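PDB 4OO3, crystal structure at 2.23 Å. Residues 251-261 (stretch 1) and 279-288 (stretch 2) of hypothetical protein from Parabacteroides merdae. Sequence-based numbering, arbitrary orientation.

Stretch 1 251-261: WTTSISPEEFK
Stretch 2 (279-288) NDTLKVYCNG

The antiparallel pairing of strand 251-255 with strand 282-288 is broken by a beta bulge: Thr 253 pairs with Val 284, but Trp 251 pairs with Asn 287, so stretch 2 spends one extra residue. The distortion lies at Tyr 285 (phi/psi -81/62°) and Cys 286 (-97/14°), where Cys 286 N makes a weak hydrogen bond to Val 284 O (2.9 Å). The strand directions differ by 139°, and the axes approach to 4.4 Å.

Asn 287 secures the bulge. With chi1 m (-50°) and chi2 -77°, its ND2 donates to Trp 251 O (3.2 Å, 155°) and to Thr 253 OG1 (2.7 Å, 168°), the latter presented by chi1 m (-62°). An amide side chain suits this buried site because its two N-H groups can serve two acceptors. The backbone adds Trp 251 N to Asn 287 O (3.2 Å, 164°) and a weak bond from Asn 287 N to Trp 251 O (3.3 Å, 137°).

Beyond the bulge the ladder is regular, with extended phi/psi near -120/127° at Thr 253 and Ile 255. Thr 253 N donates to Val 284 O (2.9 Å) and Val 284 N to Thr 253 O (3.2 Å); Ile 255 N donates to Leu 282 O (2.7 Å) and Leu 282 N to Ile 255 O (2.9 Å). Between them, Ser 254 and Lys 283 form a non-hydrogen-bonded pair, their CA atoms 4.7 Å apart.

Trp 251, Thr 253, Ile 255, Leu 282, Val 284 and Asn 287 project onto one sheet face. Trp 251 (chi1 p, 65°; chi2 97°) lays its indole against Asn 287, whose CB sits 3.4 Å from the centroid of the five-membered ring and 15° off its normal. Gly 288 CA lies 3.6 Å from Trp 251 CZ3. Farther along, Ile 255 (m, m) and Leu 282 (t, p) approach CB to CB at 4.1 Å, and Ile 255 CG1 reaches Val 284 CG2 at 4.3 Å; these branched aliphatic residues are buried.

Ser 254 and Lys 283 occupy the opposite face, where Ser 254 OG meets the aliphatic Lys 283 CD at 3.4 Å. Thr 252 (chi1 p) places CG2 3.4 Å from the Tyr 285 ring centroid, 10° off the normal.

After the strand, Ser 256 N-caps the helix: Glu 259 N donates to Ser 256 OG (3.2 Å). Its first turn directs Phe 260 (chi1 t) toward stretch 2, bringing CD1 3.6 Å from Leu 282 CD2, while Pro 257 CD packs 3.3 Å from Asp 280 O. The contact buries 825 Å² in total.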

ATOM      1  N   TRP A 251      -9.490 -13.461  10.852  1.00 36.06           N
ATOM      2  CA  TRP A 251      -9.380 -13.838  12.253  1.00 36.35           C
ATOM      3  C   TRP A 251      -8.828 -12.686  13.071  1.00 36.29           C
ATOM      4  O   TRP A 251      -8.427 -11.653  12.521  1.00 33.21           O
ATOM      5  CB  TRP A 251      -8.551 -15.123  12.429  1.00 36.42           C
ATOM      6  CG  TRP A 251      -7.102 -15.039  12.038  1.00 36.61           C
ATOM      7  CD1 TRP A 251      -6.031 -14.824  12.869  1.00 36.48           C
ATOM      8  CD2 TRP A 251      -6.560 -15.201  10.722  1.00 35.00           C
ATOM      9  NE1 TRP A 251      -4.864 -14.831  12.146  1.00 36.15           N
ATOM     10  CE2 TRP A 251      -5.161 -15.064  10.827  1.00 34.85           C
ATOM     11  CE3 TRP A 251      -7.123 -15.455   9.464  1.00 33.78           C
ATOM     12  CZ2 TRP A 251      -4.317 -15.161   9.716  1.00 33.60           C
ATOM     13  CZ3 TRP A 251      -6.289 -15.552   8.369  1.00 33.12           C
ATOM     14  CH2 TRP A 251      -4.899 -15.403   8.499  1.00 32.66           C
ATOM     15  N   THR A 252      -8.826 -12.866  14.387  1.00 37.95           N
ATOM     16  CA  THR A 252      -8.604 -11.764  15.302  1.00 39.91           C
ATOM     17  C   THR A 252      -7.230 -11.769  15.955  1.00 40.49           C
ATOM     18  O   THR A 252      -6.550 -12.793  16.007  1.00 41.24           O
ATOM     19  CB  THR A 252      -9.663 -11.753  16.420  1.00 41.67           C
ATOM     20  OG1 THR A 252      -9.597 -12.972  17.162  1.00 43.69           O
ATOM     21  CG2 THR A 252     -11.057 -11.579  15.834  1.00 42.43           C
ATOM     22  N   THR A 253      -6.831 -10.592  16.429  1.00 40.47           N
ATOM     23  CA  THR A 253      -5.699 -10.443  17.321  1.00 39.67           C
ATOM     24  C   THR A 253      -6.261  -9.889  18.626  1.00 40.78           C
ATOM     25  O   THR A 253      -6.989  -8.895  18.619  1.00 43.79           O
ATOM     26  CB  THR A 253      -4.637  -9.492  16.734  1.00 37.41           C
ATOM     27  OG1 THR A 253      -4.138 -10.035  15.505  1.00 37.47           O
ATOM     28  CG2 THR A 253      -3.478  -9.295  17.703  1.00 36.73           C
ATOM     29  N   SER A 254      -5.950 -10.548  19.737  1.00 42.09           N
ATOM     30  CA  SER A 254      -6.423 -10.108  21.048  1.00 43.87           C
ATOM     31  C   SER A 254      -5.564  -8.968  21.542  1.00 44.32           C
ATOM     32  O   SER A 254      -4.346  -9.007  21.400  1.00 45.90           O
ATOM     33  CB  SER A 254      -6.372 -11.249  22.060  1.00 45.02           C
ATOM     34  OG  SER A 254      -7.350 -12.222  21.752  1.00 46.59           O
ATOM     35  N   ILE A 255      -6.200  -7.949  22.112  1.00 44.19           N
ATOM     36  CA  ILE A 255      -5.478  -6.846  22.730  1.00 45.16           C
ATOM     37  C   ILE A 255      -5.937  -6.697  24.177  1.00 48.21           C
ATOM     38  O   ILE A 255      -7.138  -6.582  24.443  1.00 50.33           O
ATOM     39  CB  ILE A 255      -5.700  -5.507  21.995  1.00 43.63           C
ATOM     40  CG1 ILE A 255      -5.614  -5.674  20.473  1.00 42.15           C
ATOM     41  CG2 ILE A 255      -4.693  -4.472  22.472  1.00 43.27           C
ATOM     42  CD1 ILE A 255      -4.217  -5.937  19.956  1.00 42.52           C
ATOM     43  N   SER A 256      -4.983  -6.699  25.105  1.00 48.87           N
ATOM     44  CA  SER A 256      -5.282  -6.466  26.515  1.00 52.41           C
ATOM     45  C   SER A 256      -5.517  -4.969  26.750  1.00 49.85           C
ATOM     46  O   SER A 256      -5.121  -4.143  25.927  1.00 47.98           O
ATOM     47  CB  SER A 256      -4.134  -6.971  27.392  1.00 54.16           C
ATOM     48  OG  SER A 256      -3.048  -6.060  27.382  1.00 55.85           O
ATOM     49  N   PRO A 257      -6.153  -4.613  27.878  1.00 49.94           N
ATOM     50  CA  PRO A 257      -6.367  -3.196  28.208  1.00 50.73           C
ATOM     51  C   PRO A 257      -5.072  -2.380  28.257  1.00 49.92           C
ATOM     52  O   PRO A 257      -5.063  -1.196  27.910  1.00 48.90           O
ATOM     53  CB  PRO A 257      -7.000  -3.248  29.607  1.00 52.02           C
ATOM     54  CG  PRO A 257      -7.571  -4.613  29.730  1.00 52.43           C
ATOM     55  CD  PRO A 257      -6.696  -5.510  28.914  1.00 52.62           C
ATOM     56  N   GLU A 258      -3.995  -3.022  28.691  1.00 51.01           N
ATOM     57  CA  GLU A 258      -2.707  -2.366  28.837  1.00 52.97           C
ATOM     58  C   GLU A 258      -2.116  -2.107  27.464  1.00 50.06           C
ATOM     59  O   GLU A 258      -1.647  -1.005  27.177  1.00 49.70           O
ATOM     60  CB  GLU A 258      -1.755  -3.233  29.671  1.00 57.27           C
ATOM     61  CG  GLU A 258      -2.193  -3.432  31.121  1.00 61.42           C
ATOM     62  CD  GLU A 258      -3.252  -4.516  31.301  1.00 64.73           C
ATOM     63  OE1 GLU A 258      -3.023  -5.668  30.871  1.00 66.11           O
ATOM     64  OE2 GLU A 258      -4.315  -4.223  31.886  1.00 69.17           O
ATOM     65  N   GLU A 259      -2.157  -3.131  26.616  1.00 47.53           N
ATOM     66  CA  GLU A 259      -1.681  -3.017  25.244  1.00 47.34           C
ATOM     67  C   GLU A 259      -2.467  -1.927  24.509  1.00 45.23           C
ATOM     68  O   GLU A 259      -1.885  -1.096  23.817  1.00 41.83           O
ATOM     69  CB  GLU A 259      -1.809  -4.365  24.526  1.00 48.79           C
ATOM     70  CG  GLU A 259      -0.880  -5.454  25.065  1.00 50.61           C
ATOM     71  CD  GLU A 259      -1.240  -6.841  24.561  1.00 52.79           C
ATOM     72  OE1 GLU A 259      -2.121  -6.957  23.683  1.00 56.58           O
ATOM     73  OE2 GLU A 259      -0.643  -7.825  25.032  1.00 54.67           O
ATOM     74  N   PHE A 260      -3.787  -1.910  24.694  1.00 45.97           N
ATOM     75  CA  PHE A 260      -4.622  -0.866  24.109  1.00 45.21           C
ATOM     76  C   PHE A 260      -4.164   0.527  24.553  1.00 44.94           C
ATOM     77  O   PHE A 260      -3.935   1.401  23.725  1.00 42.05           O
ATOM     78  CB  PHE A 260      -6.094  -1.062  24.470  1.00 44.88           C
ATOM     79  CG  PHE A 260      -7.002  -0.113  23.757  1.00 42.38           C
ATOM     80  CD1 PHE A 260      -7.496  -0.423  22.504  1.00 42.01           C
ATOM     81  CD2 PHE A 260      -7.321   1.113  24.314  1.00 44.26           C
ATOM     82  CE1 PHE A 260      -8.310   0.462  21.824  1.00 40.75           C
ATOM     83  CE2 PHE A 260      -8.134   2.005  23.644  1.00 42.79           C
ATOM     84  CZ  PHE A 260      -8.627   1.678  22.393  1.00 40.99           C
ATOM     85  N   LYS A 261      -4.029   0.717  25.860  1.00 47.95           N
ATOM     86  CA  LYS A 261      -3.544   1.980  26.413  1.00 50.89           C
ATOM     87  C   LYS A 261      -2.233   2.407  25.757  1.00 49.39           C
ATOM     88  O   LYS A 261      -2.098   3.539  25.294  1.00 48.78           O
ATOM     89  CB  LYS A 261      -3.353   1.854  27.933  1.00 56.03           C
ATOM     90  CG  LYS A 261      -2.863   3.114  28.641  1.00 59.13           C
ATOM     91  CD  LYS A 261      -3.840   4.269  28.478  1.00 61.48           C
ATOM     92  CE  LYS A 261      -3.445   5.466  29.331  1.00 65.81           C
ATOM     93  NZ  LYS A 261      -4.485   6.534  29.291  1.00 66.86           N
ATOM     94  N   ASN A 279     -13.933 -10.372  27.542  1.00 79.21           N
ATOM     95  CA  ASN A 279     -13.640 -10.279  28.975  1.00 78.74           C
ATOM     96  C   ASN A 279     -12.497  -9.300  29.175  1.00 75.72           C
ATOM     97  O   ASN A 279     -11.360  -9.695  29.442  1.00 74.17           O
ATOM     98  CB  ASN A 279     -13.296 -11.652  29.572  1.00 80.05           C
ATOM     99  CG  ASN A 279     -14.521 -12.403  30.051  1.00 79.96           C
ATOM    100  OD1 ASN A 279     -14.739 -13.555  29.680  1.00 83.22           O
ATOM    101  ND2 ASN A 279     -15.328 -11.753  30.882  1.00 78.84           N
ATOM    102  N   ASP A 280     -12.810  -8.018  29.009  1.00 73.35           N
ATOM    103  CA  ASP A 280     -11.810  -6.956  29.068  1.00 72.82           C
ATOM    104  C   ASP A 280     -10.750  -7.113  27.953  1.00 72.85           C
ATOM    105  O   ASP A 280      -9.723  -6.431  27.965  1.00 73.60           O
ATOM    106  CB  ASP A 280     -11.150  -6.944  30.461  1.00 74.48           C
ATOM    107  CG  ASP A 280     -10.891  -5.539  30.996  1.00 76.23           C
ATOM    108  OD1 ASP A 280     -11.481  -4.558  30.483  1.00 76.78           O
ATOM    109  OD2 ASP A 280     -10.099  -5.423  31.954  1.00 76.85           O
ATOM    110  N   THR A 281     -11.022  -7.990  26.982  1.00 68.39           N
ATOM    111  CA  THR A 281     -10.087  -8.313  25.904  1.00 60.71           C
ATOM    112  C   THR A 281     -10.645  -7.843  24.563  1.00 55.40           C
ATOM    113  O   THR A 281     -11.711  -8.292  24.140  1.00 55.56           O
ATOM    114  CB  THR A 281      -9.853  -9.833  25.825  1.00 60.91           C
ATOM    115  OG1 THR A 281      -9.442 -10.319  27.105  1.00 62.05           O
ATOM    116  CG2 THR A 281      -8.788 -10.175  24.779  1.00 59.75           C
ATOM    117  N   LEU A 282      -9.925  -6.947  23.894  1.00 51.29           N
ATOM    118  CA  LEU A 282     -10.357  -6.435  22.593  1.00 47.69           C
ATOM    119  C   LEU A 282      -9.928  -7.401  21.490  1.00 46.22           C
ATOM    120  O   LEU A 282      -8.762  -7.785  21.424  1.00 45.23           O
ATOM    121  CB  LEU A 282      -9.770  -5.044  22.350  1.00 47.65           C
ATOM    122  CG  LEU A 282      -9.967  -4.416  20.970  1.00 44.82           C
ATOM    123  CD1 LEU A 282     -11.440  -4.185  20.699  1.00 46.02           C
ATOM    124  CD2 LEU A 282      -9.195  -3.115  20.877  1.00 45.22           C
ATOM    125  N   LYS A 283     -10.880  -7.788  20.640  1.00 46.10           N
ATOM    126  CA  LYS A 283     -10.647  -8.722  19.536  1.00 45.53           C
ATOM    127  C   LYS A 283     -10.824  -7.997  18.210  1.00 43.19           C
ATOM    128  O   LYS A 283     -11.943  -7.624  17.848  1.00 43.56           O
ATOM    129  CB  LYS A 283     -11.641  -9.879  19.594  1.00 47.66           C
ATOM    130  CG  LYS A 283     -11.634 -10.647  20.895  1.00 51.90           C
ATOM    131  CD  LYS A 283     -10.570 -11.727  20.910  1.00 53.85           C
ATOM    132  CE  LYS A 283     -10.716 -12.610  22.138  1.00 59.33           C
ATOM    133  NZ  LYS A 283     -10.441 -14.032  21.809  1.00 64.16           N
ATOM    134  N   VAL A 284      -9.724  -7.812  17.483  1.00 39.71           N
ATOM    135  CA  VAL A 284      -9.717  -7.012  16.264  1.00 36.93           C
ATOM    136  C   VAL A 284      -9.494  -7.936  15.085  1.00 35.84           C
ATOM    137  O   VAL A 284      -8.526  -8.697  15.087  1.00 35.74           O
ATOM    138  CB  VAL A 284      -8.581  -5.973  16.304  1.00 35.29           C
ATOM    139  CG1 VAL A 284      -8.546  -5.131  15.030  1.00 33.78           C
ATOM    140  CG2 VAL A 284      -8.733  -5.087  17.525  1.00 35.83           C
ATOM    141  N   TYR A 285     -10.377  -7.864  14.086  1.00 34.10           N
ATOM    142  CA  TYR A 285     -10.237  -8.651  12.852  1.00 33.77           C
ATOM    143  C   TYR A 285      -9.250  -7.997  11.888  1.00 32.19           C
ATOM    144  O   TYR A 285      -9.602  -7.629  10.764  1.00 31.71           O
ATOM    145  CB  TYR A 285     -11.594  -8.865  12.170  1.00 34.54           C
ATOM    146  CG  TYR A 285     -12.399 -10.025  12.715  1.00 36.48           C
ATOM    147  CD1 TYR A 285     -13.293  -9.849  13.776  1.00 38.24           C
ATOM    148  CD2 TYR A 285     -12.280 -11.300  12.161  1.00 37.19           C
ATOM    149  CE1 TYR A 285     -14.037 -10.907  14.270  1.00 38.97           C
ATOM    150  CE2 TYR A 285     -13.021 -12.366  12.648  1.00 38.08           C
ATOM    151  CZ  TYR A 285     -13.896 -12.163  13.701  1.00 39.52           C
ATOM    152  OH  TYR A 285     -14.629 -13.214  14.189  1.00 40.83           O
ATOM    153  N   CYS A 286      -8.005  -7.884  12.344  1.00 32.84           N
ATOM    154  CA  CYS A 286      -6.916  -7.272  11.584  1.00 33.37           C
ATOM    155  C   CYS A 286      -6.051  -8.315  10.865  1.00 33.64           C
ATOM    156  O   CYS A 286      -4.966  -8.001  10.406  1.00 34.54           O
ATOM    157  CB  CYS A 286      -6.036  -6.419  12.517  1.00 32.88           C
ATOM    158  SG  CYS A 286      -5.422  -7.276  13.992  1.00 34.49           S
ATOM    159  N   ASN A 287      -6.529  -9.551  10.768  1.00 34.47           N
ATOM    160  CA  ASN A 287      -5.801 -10.605  10.071  1.00 34.43           C
ATOM    161  C   ASN A 287      -6.686 -11.199   8.994  1.00 35.49           C
ATOM    162  O   ASN A 287      -7.899 -11.276   9.160  1.00 37.42           O
ATOM    163  CB  ASN A 287      -5.390 -11.710  11.039  1.00 36.01           C
ATOM    164  CG  ASN A 287      -4.709 -11.179  12.277  1.00 36.31           C
ATOM    165  OD1 ASN A 287      -3.544 -10.806  12.242  1.00 38.25           O
ATOM    166  ND2 ASN A 287      -5.431 -11.154  13.381  1.00 37.07           N
ATOM    167  N   GLY A 288      -6.089 -11.602   7.882  1.00 34.36           N
ATOM    168  CA  GLY A 288      -6.836 -12.306   6.854  1.00 35.29           C
ATOM    169  C   GLY A 288      -5.948 -12.839   5.749  1.00 34.48           C
ATOM    170  O   GLY A 288      -4.787 -12.456   5.645  1.00 34.63           O
TER